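Local coordinates for integron cassette protein Vpc_cass2 (Vibrio paracholerae, PDB 3JRT), which is of unknown function: an all-helical protein encoded by an integron gene cassette of the mobile metagenome, seen as an assembly of two copies, at residues 36-41 with 79-84; 108-113 with 175-180. One frame throughout, in Å; residues are numbered along the deposited sequence.

Contact 1: 36-41 with 79-84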
ATOM      1  N   SER A  36       9.330 -14.065   3.184  1.00 51.14           N
ATOM      2  CA  SER A  36      10.309 -13.034   3.503  1.00 43.70           C
ATOM      3  C   SER A  36       9.745 -11.653   3.261  1.00 48.11           C
ATOM      4  O   SER A  36       9.958 -10.747   4.053  1.00 54.44           O
ATOM      5  CB  SER A  36      11.607 -13.237   2.702  1.00 51.18           C
ATOM      6  OG  SER A  36      12.338 -14.341   3.215  1.00 59.96           O
ATOM      7  N   GLY A  37       9.029 -11.495   2.155  1.00 48.68           N
ATOM      8  CA  GLY A  37       8.390 -10.236   1.852  1.00 46.62           C
ATOM      9  C   GLY A  37       7.362  -9.870   2.912  1.00 46.70           C
ATOM     10  O   GLY A  37       7.298  -8.724   3.344  1.00 45.68           O
ATOM     11  N   LEU A  38       6.557 -10.849   3.319  1.00 42.16           N
ATOM     12  CA  LEU A  38       5.541 -10.651   4.355  1.00 42.01           C
ATOM     13  C   LEU A  38       6.153 -10.141   5.647  1.00 45.54           C
ATOM     14  O   LEU A  38       5.637  -9.200   6.237  1.00 46.63           O
ATOM     15  CB  LEU A  38       4.785 -11.943   4.646  1.00 41.95           C
ATOM     16  CG  LEU A  38       3.799 -12.407   3.582  1.00 46.60           C
ATOM     17  CD1 LEU A  38       3.250 -13.808   3.900  1.00 41.99           C
ATOM     18  CD2 LEU A  38       2.698 -11.395   3.498  1.00 48.56           C
ATOM     19  N   ILE A  39       7.244 -10.769   6.084  1.00 46.69           N
ATOM     20  CA  ILE A  39       7.931 -10.369   7.313  1.00 45.95           C
ATOM     21  C   ILE A  39       8.355  -8.901   7.232  1.00 48.48           C
ATOM     22  O   ILE A  39       8.138  -8.123   8.161  1.00 45.87           O
ATOM     23  CB  ILE A  39       9.174 -11.245   7.586  1.00 40.80           C
ATOM     24  CG1 ILE A  39       8.774 -12.645   8.041  1.00 48.42           C
ATOM     25  CG2 ILE A  39      10.116 -10.602   8.618  1.00 40.47           C
ATOM     26  CD1 ILE A  39       9.897 -13.678   7.874  1.00 48.21           C
ATOM     27  N   GLY A  40       8.952  -8.524   6.114  1.00 45.69           N
ATOM     28  CA  GLY A  40       9.469  -7.174   5.965  1.00 39.01           C
ATOM     29  C   GLY A  40       8.394  -6.120   5.804  1.00 42.66           C
ATOM     30  O   GLY A  40       8.498  -5.043   6.389  1.00 44.40           O
ATOM     31  N   ASP A  41       7.368  -6.424   5.006  1.00 38.39           N
ATOM     32  CA  ASP A  41       6.298  -5.459   4.761  1.00 43.27           C
ATOM     33  C   ASP A  41       5.405  -5.246   5.994  1.00 40.95           C
ATOM     34  O   ASP A  41       5.035  -4.125   6.294  1.00 36.22           O
ATOM     35  CB  ASP A  41       5.480  -5.825   3.517  1.00 44.15           C
ATOM     36  CG  ASP A  41       6.333  -5.841   2.232  1.00 53.66           C
ATOM     37  OD1 ASP A  41       7.402  -5.198   2.213  1.00 48.67           O
ATOM     38  OD2 ASP A  41       5.940  -6.489   1.238  1.00 59.55           O
ATOM     39  N   VAL A  79      -3.296  -4.837   5.667  1.00 39.51           N
ATOM     40  CA  VAL A  79      -4.398  -5.698   5.256  1.00 44.53           C
ATOM     41  C   VAL A  79      -4.062  -6.483   3.991  1.00 48.63           C
ATOM     42  O   VAL A  79      -4.404  -7.658   3.872  1.00 57.76           O
ATOM     43  CB  VAL A  79      -5.783  -4.959   5.179  1.00 30.28           C
ATOM     44  CG1 VAL A  79      -6.113  -4.321   6.552  1.00 29.51           C
ATOM     45  CG2 VAL A  79      -5.818  -3.905   4.051  1.00 32.15           C
ATOM     46  N   ILE A  80      -3.385  -5.837   3.049  1.00 47.28           N
ATOM     47  CA  ILE A  80      -2.948  -6.532   1.843  1.00 43.85           C
ATOM     48  C   ILE A  80      -2.076  -7.727   2.219  1.00 40.36           C
ATOM     49  O   ILE A  80      -2.223  -8.809   1.676  1.00 37.53           O
ATOM     50  CB  ILE A  80      -2.201  -5.588   0.876  1.00 47.39           C
ATOM     51  CG1 ILE A  80      -3.202  -4.745   0.069  1.00 35.01           C
ATOM     52  CG2 ILE A  80      -1.240  -6.379  -0.047  1.00 41.16           C
ATOM     53  CD1 ILE A  80      -2.563  -3.465  -0.543  1.00 33.95           C
ATOM     54  N   ASN A  81      -1.186  -7.541   3.180  1.00 39.32           N
ATOM     55  CA  ASN A  81      -0.295  -8.625   3.559  1.00 41.25           C
ATOM     56  C   ASN A  81      -0.911  -9.700   4.450  1.00 44.65           C
ATOM     57  O   ASN A  81      -0.572 -10.874   4.334  1.00 47.26           O
ATOM     58  CB  ASN A  81       0.992  -8.072   4.135  1.00 34.34           C
ATOM     59  CG  ASN A  81       1.894  -7.538   3.046  1.00 40.33           C
ATOM     60  OD1 ASN A  81       2.418  -8.300   2.257  1.00 47.51           O
ATOM     61  ND2 ASN A  81       2.018  -6.236   2.959  1.00 33.04           N
ATOM     62  N   CYS A  82      -1.810  -9.300   5.336  1.00 36.31           N
ATOM     63  CA  CYS A  82      -2.553 -10.275   6.102  1.00 41.78           C
ATOM     64  C   CYS A  82      -3.314 -11.201   5.167  1.00 49.84           C
ATOM     65  O   CYS A  82      -3.287 -12.415   5.354  1.00 52.47           O
ATOM     66  CB  CYS A  82      -3.498  -9.596   7.094  1.00 44.50           C
ATOM     67  SG  CYS A  82      -2.643  -8.898   8.519  1.00 45.57           S
ATOM     68  N   ARG A  83      -3.990 -10.637   4.167  1.00 50.13           N
ATOM     69  CA  ARG A  83      -4.721 -11.468   3.218  1.00 49.26           C
ATOM     70  C   ARG A  83      -3.750 -12.372   2.432  1.00 49.00           C
ATOM     71  O   ARG A  83      -4.018 -13.551   2.224  1.00 56.22           O
ATOM     72  CB  ARG A  83      -5.599 -10.626   2.286  1.00 36.32           C
ATOM     73  CG  ARG A  83      -6.736  -9.895   2.974  1.00 44.82           C
ATOM     74  CD  ARG A  83      -7.584 -10.821   3.901  1.00 47.64           C
ATOM     75  NE  ARG A  83      -8.003 -12.029   3.200  1.00 56.21           N
ATOM     76  CZ  ARG A  83      -8.746 -13.005   3.719  1.00 57.24           C
ATOM     77  NH1 ARG A  83      -9.199 -12.936   4.966  1.00 56.44           N
ATOM     78  NH2 ARG A  83      -9.042 -14.055   2.973  1.00 53.69           N
ATOM     79  N   LYS A  84      -2.611 -11.830   2.027  1.00 44.01           N
ATOM     80  CA  LYS A  84      -1.618 -12.637   1.331  1.00 47.79           C
ATOM     81  C   LYS A  84      -1.201 -13.834   2.160  1.00 50.53           C
ATOM     82  O   LYS A  84      -0.953 -14.906   1.618  1.00 54.19           O
ATOM     83  CB  LYS A  84      -0.390 -11.814   0.932  1.00 48.81           C
ATOM     84  CG  LYS A  84      -0.619 -10.988  -0.322  1.00 65.39           C
ATOM     85  CD  LYS A  84       0.686 -10.404  -0.906  1.00 63.17           C
ATOM     86  CE  LYS A  84       0.388  -9.629  -2.190  1.00 62.57           C
ATOM     87  NZ  LYS A  84       1.396  -8.553  -2.450  1.00 72.75           N
TER
HETATM   88  O   HOH W   1       4.630  -8.830   1.033  1.00 45.00           O
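Leu38 and Asn81 carry this near-antiparallel helix pair, in which helix 27-53 and helix 64-91 of the all-helical fold run past each other at 150° with their local axes 10.1 Å apart. The two side chains slide by one another in opposite directions. Leu38 has CG anti to its carbonyl carbon (chi1 -73°); CD1 continues the chain anti to CA, and it is the other methyl, CD2, that reaches across, touching the amide oxygen OD1 of Asn81 at 3.3 Å and the backbone O of Asn81 at 3.4 Å. The same methyl rests on CB of Lys84, whose extended chain then leads off to the second subunit, where NZ hydrogen-bonds to O of Cys127.

Asp41 meets the other end of the amide. Its CB lies 3.5 Å from ND2 of Asn81, the two side chains cross at about a right angle, and the carboxylate and amide planes are turned 51° apart. ND2 itself donates to the backbone O of Ser77, one turn back on its own helix, which fixes the rotation of the buried amide and leaves OD1 as the end that meets Leu38 CD2 and the water. The carboxylate of Asp41 is divided in a similar way: OD1 forms a salt bridge with Arg72 of the second subunit, so this helix pair also borders the subunit interface. The remaining oxygen, OD2, faces the amide oxygen, another acceptor, and one water supplies the protons for both, donating to Asp41 OD2 at 2.7 Å and to Asn81 OD1 at 2.6 Å.

Contact 2: 108-113 with 175-180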
ATOM      1  N   GLY A 108      -2.531 -22.252  11.549  1.00 79.70           N
ATOM      2  CA  GLY A 108      -3.966 -22.200  11.344  1.00 87.36           C
ATOM      3  C   GLY A 108      -4.637 -21.217  12.280  1.00 85.37           C
ATOM      4  O   GLY A 108      -5.681 -20.647  11.956  1.00 83.28           O
ATOM      5  N   VAL A 109      -4.034 -21.019  13.448  1.00 83.94           N
ATOM      6  CA  VAL A 109      -4.569 -20.085  14.430  1.00 82.72           C
ATOM      7  C   VAL A 109      -4.521 -18.669  13.876  1.00 76.36           C
ATOM      8  O   VAL A 109      -5.523 -17.955  13.862  1.00 72.16           O
ATOM      9  CB  VAL A 109      -3.778 -20.131  15.740  1.00 85.32           C
ATOM     10  CG1 VAL A 109      -4.140 -18.940  16.613  1.00 83.85           C
ATOM     11  CG2 VAL A 109      -4.035 -21.451  16.470  1.00 92.61           C
ATOM     12  N   TYR A 110      -3.348 -18.271  13.404  1.00 70.96           N
ATOM     13  CA  TYR A 110      -3.195 -16.952  12.817  1.00 63.45           C
ATOM     14  C   TYR A 110      -4.009 -16.831  11.535  1.00 65.74           C
ATOM     15  O   TYR A 110      -4.646 -15.812  11.284  1.00 65.88           O
ATOM     16  CB  TYR A 110      -1.718 -16.614  12.626  1.00 56.60           C
ATOM     17  CG  TYR A 110      -1.097 -16.200  13.935  1.00 55.26           C
ATOM     18  CD1 TYR A 110      -0.867 -14.872  14.227  1.00 57.80           C
ATOM     19  CD2 TYR A 110      -0.807 -17.137  14.904  1.00 60.34           C
ATOM     20  CE1 TYR A 110      -0.325 -14.493  15.442  1.00 62.29           C
ATOM     21  CE2 TYR A 110      -0.266 -16.773  16.116  1.00 66.26           C
ATOM     22  CZ  TYR A 110      -0.027 -15.452  16.383  1.00 66.92           C
ATOM     23  OH  TYR A 110       0.507 -15.097  17.603  1.00 70.24           O
ATOM     24  N   ASN A 111      -4.027 -17.894  10.746  1.00 68.82           N
ATOM     25  CA  ASN A 111      -4.880 -17.917   9.572  1.00 68.88           C
ATOM     26  C   ASN A 111      -6.329 -17.619   9.959  1.00 67.57           C
ATOM     27  O   ASN A 111      -7.027 -16.863   9.281  1.00 62.19           O
ATOM     28  CB  ASN A 111      -4.764 -19.266   8.856  1.00 73.62           C
ATOM     29  CG  ASN A 111      -5.473 -19.277   7.518  1.00 72.19           C
ATOM     30  OD1 ASN A 111      -6.695 -19.410   7.445  1.00 83.29           O
ATOM     31  ND2 ASN A 111      -4.713 -19.132   6.454  1.00 67.43           N
ATOM     32  N   ASN A 112      -6.769 -18.183  11.077  1.00 76.71           N
ATOM     33  CA  ASN A 112      -8.166 -18.047  11.476  1.00 83.93           C
ATOM     34  C   ASN A 112      -8.509 -16.662  12.016  1.00 75.39           C
ATOM     35  O   ASN A 112      -9.569 -16.101  11.712  1.00 68.50           O
ATOM     36  CB  ASN A 112      -8.545 -19.117  12.491  1.00 97.16           C
ATOM     37  CG  ASN A 112     -10.034 -19.362  12.531  1.00114.21           C
ATOM     38  OD1 ASN A 112     -10.709 -19.304  11.502  1.00118.32           O
ATOM     39  ND2 ASN A 112     -10.559 -19.636  13.719  1.00121.92           N
ATOM     40  N   GLU A 113      -7.610 -16.117  12.825  1.00 68.76           N
ATOM     41  CA  GLU A 113      -7.778 -14.771  13.343  1.00 68.96           C
ATOM     42  C   GLU A 113      -8.038 -13.790  12.203  1.00 66.79           C
ATOM     43  O   GLU A 113      -8.982 -13.001  12.240  1.00 70.04           O
ATOM     44  CB  GLU A 113      -6.529 -14.359  14.103  1.00 74.54           C
ATOM     45  CG  GLU A 113      -6.202 -15.266  15.266  1.00 87.25           C
ATOM     46  CD  GLU A 113      -7.059 -14.979  16.474  1.00104.87           C
ATOM     47  OE1 GLU A 113      -6.482 -14.860  17.574  1.00113.47           O
ATOM     48  OE2 GLU A 113      -8.299 -14.865  16.326  1.00107.42           O
ATOM     49  N   GLU A 175       3.640 -15.617  19.416  1.00 63.62           N
ATOM     50  CA  GLU A 175       2.745 -14.597  19.933  1.00 68.29           C
ATOM     51  C   GLU A 175       2.528 -13.426  18.980  1.00 72.95           C
ATOM     52  O   GLU A 175       1.864 -12.454  19.342  1.00 74.87           O
ATOM     53  CB  GLU A 175       3.233 -14.114  21.303  1.00 74.75           C
ATOM     54  CG  GLU A 175       3.376 -15.245  22.318  1.00 87.51           C
ATOM     55  CD  GLU A 175       2.565 -15.025  23.579  1.00 98.65           C
ATOM     56  OE1 GLU A 175       2.066 -13.897  23.788  1.00101.01           O
ATOM     57  OE2 GLU A 175       2.429 -15.988  24.367  1.00109.22           O
ATOM     58  N   SER A 176       3.078 -13.516  17.769  1.00 66.70           N
ATOM     59  CA  SER A 176       2.830 -12.496  16.756  1.00 59.61           C
ATOM     60  C   SER A 176       2.832 -13.080  15.349  1.00 59.72           C
ATOM     61  O   SER A 176       3.505 -14.067  15.069  1.00 63.22           O
ATOM     62  CB  SER A 176       3.834 -11.339  16.864  1.00 54.97           C
ATOM     63  OG  SER A 176       5.088 -11.672  16.292  1.00 53.78           O
ATOM     64  N   LEU A 177       2.062 -12.455  14.470  1.00 55.38           N
ATOM     65  CA  LEU A 177       1.973 -12.850  13.078  1.00 48.62           C
ATOM     66  C   LEU A 177       3.346 -12.919  12.422  1.00 52.61           C
ATOM     67  O   LEU A 177       3.677 -13.896  11.772  1.00 52.21           O
ATOM     68  CB  LEU A 177       1.109 -11.847  12.317  1.00 42.41           C
ATOM     69  CG  LEU A 177       0.809 -12.191  10.860  1.00 44.60           C
ATOM     70  CD1 LEU A 177       0.393 -13.646  10.766  1.00 43.05           C
ATOM     71  CD2 LEU A 177      -0.282 -11.280  10.307  1.00 42.83           C
ATOM     72  N   VAL A 178       4.149 -11.912  12.635  1.00 51.95           N
ATOM     73  CA  VAL A 178       5.434 -11.843  12.013  1.00 52.72           C
ATOM     74  C   VAL A 178       6.367 -12.905  12.572  1.00 57.39           C
ATOM     75  O   VAL A 178       7.129 -13.473  11.851  1.00 55.82           O
ATOM     76  CB  VAL A 178       6.035 -10.446  12.144  1.00 20.00           C
ATOM     77  CG1 VAL A 178       7.480 -10.503  12.077  1.00 20.00           C
ATOM     78  CG2 VAL A 178       5.531  -9.569  11.092  1.00 20.00           C
ATOM     79  N   GLY A 179       6.289 -13.181  13.855  1.00 53.71           N
ATOM     80  CA  GLY A 179       7.094 -14.226  14.465  1.00 57.09           C
ATOM     81  C   GLY A 179       6.733 -15.590  13.908  1.00 63.41           C
ATOM     82  O   GLY A 179       7.605 -16.414  13.637  1.00 64.81           O
ATOM     83  N   VAL A 180       5.438 -15.817  13.721  1.00 58.48           N
ATOM     84  CA  VAL A 180       4.953 -17.059  13.148  1.00 61.37           C
ATOM     85  C   VAL A 180       5.399 -17.177  11.703  1.00 60.97           C
ATOM     86  O   VAL A 180       5.767 -18.255  11.246  1.00 64.91           O
ATOM     87  CB  VAL A 180       3.414 -17.164  13.255  1.00 58.80           C
ATOM     88  CG1 VAL A 180       2.877 -18.219  12.321  1.00 54.03           C
ATOM     89  CG2 VAL A 180       3.009 -17.470  14.700  1.00 56.21           C
TER
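Tyr110 reaches from helix 104-116 to the start of helix 177-188 and lays its ring over Leu177 and Val180. CB points toward the other segment, and CG, anti to the carbonyl carbon (chi1 -78°), carries the ring onto the first turn. Over one ring face sits CG2 of Val180, a CH-pi contact 4.0 Å from the Tyr110 centroid and 24° off the ring normal, displaced toward the CE2 rim. That methyl lies beside the backbone N of Val180, whereas CG1 takes the place anti to it. Leu177 meets the ring obliquely, from the same side as Val180 but along the CD1-CE1 border, its CD1 3.9 Å from CD1 of Tyr110, while CE1 of Tyr110 comes within 3.3 Å of the backbone N of Leu177. The hydroxyl goes on past the helix start: OH of Tyr110 lies 3.0 Å from C of Glu175, near the ring plane, and is hydrogen-bonded to O of Ser174. Trp162 meets the ring nearly parallel, about 15° between planes.

Ser176 turns its side chain away from the tyrosine, and OG accepts from N of Gly179 at 3.1 Å. This is a classic serine N-cap opening the last helix of the chain.

Overall arrangement
The two contacts follow one another along the chain, contact 1 closing before contact 2 opens, yet they meet in space with centres about 12 Å apart. Helix 177-188 joins them: SG of Cys82, in contact 1, packs on CD2 of Leu177, in contact 2, at 3.8 Å. On the other helix of contact 1, the backbone O of Ile39 lies 4.2 Å from CG2 of Val178. Contact 1 is near the middle of the chain, about 5 Å from its centre, and Asp41 and Lys84 carry it to the second subunit; contact 2, about 10 Å from that centre, is largely buried, and no residue of the second subunit touches it. Together they link helices 27-53, 64-91, 104-116 and 177-188.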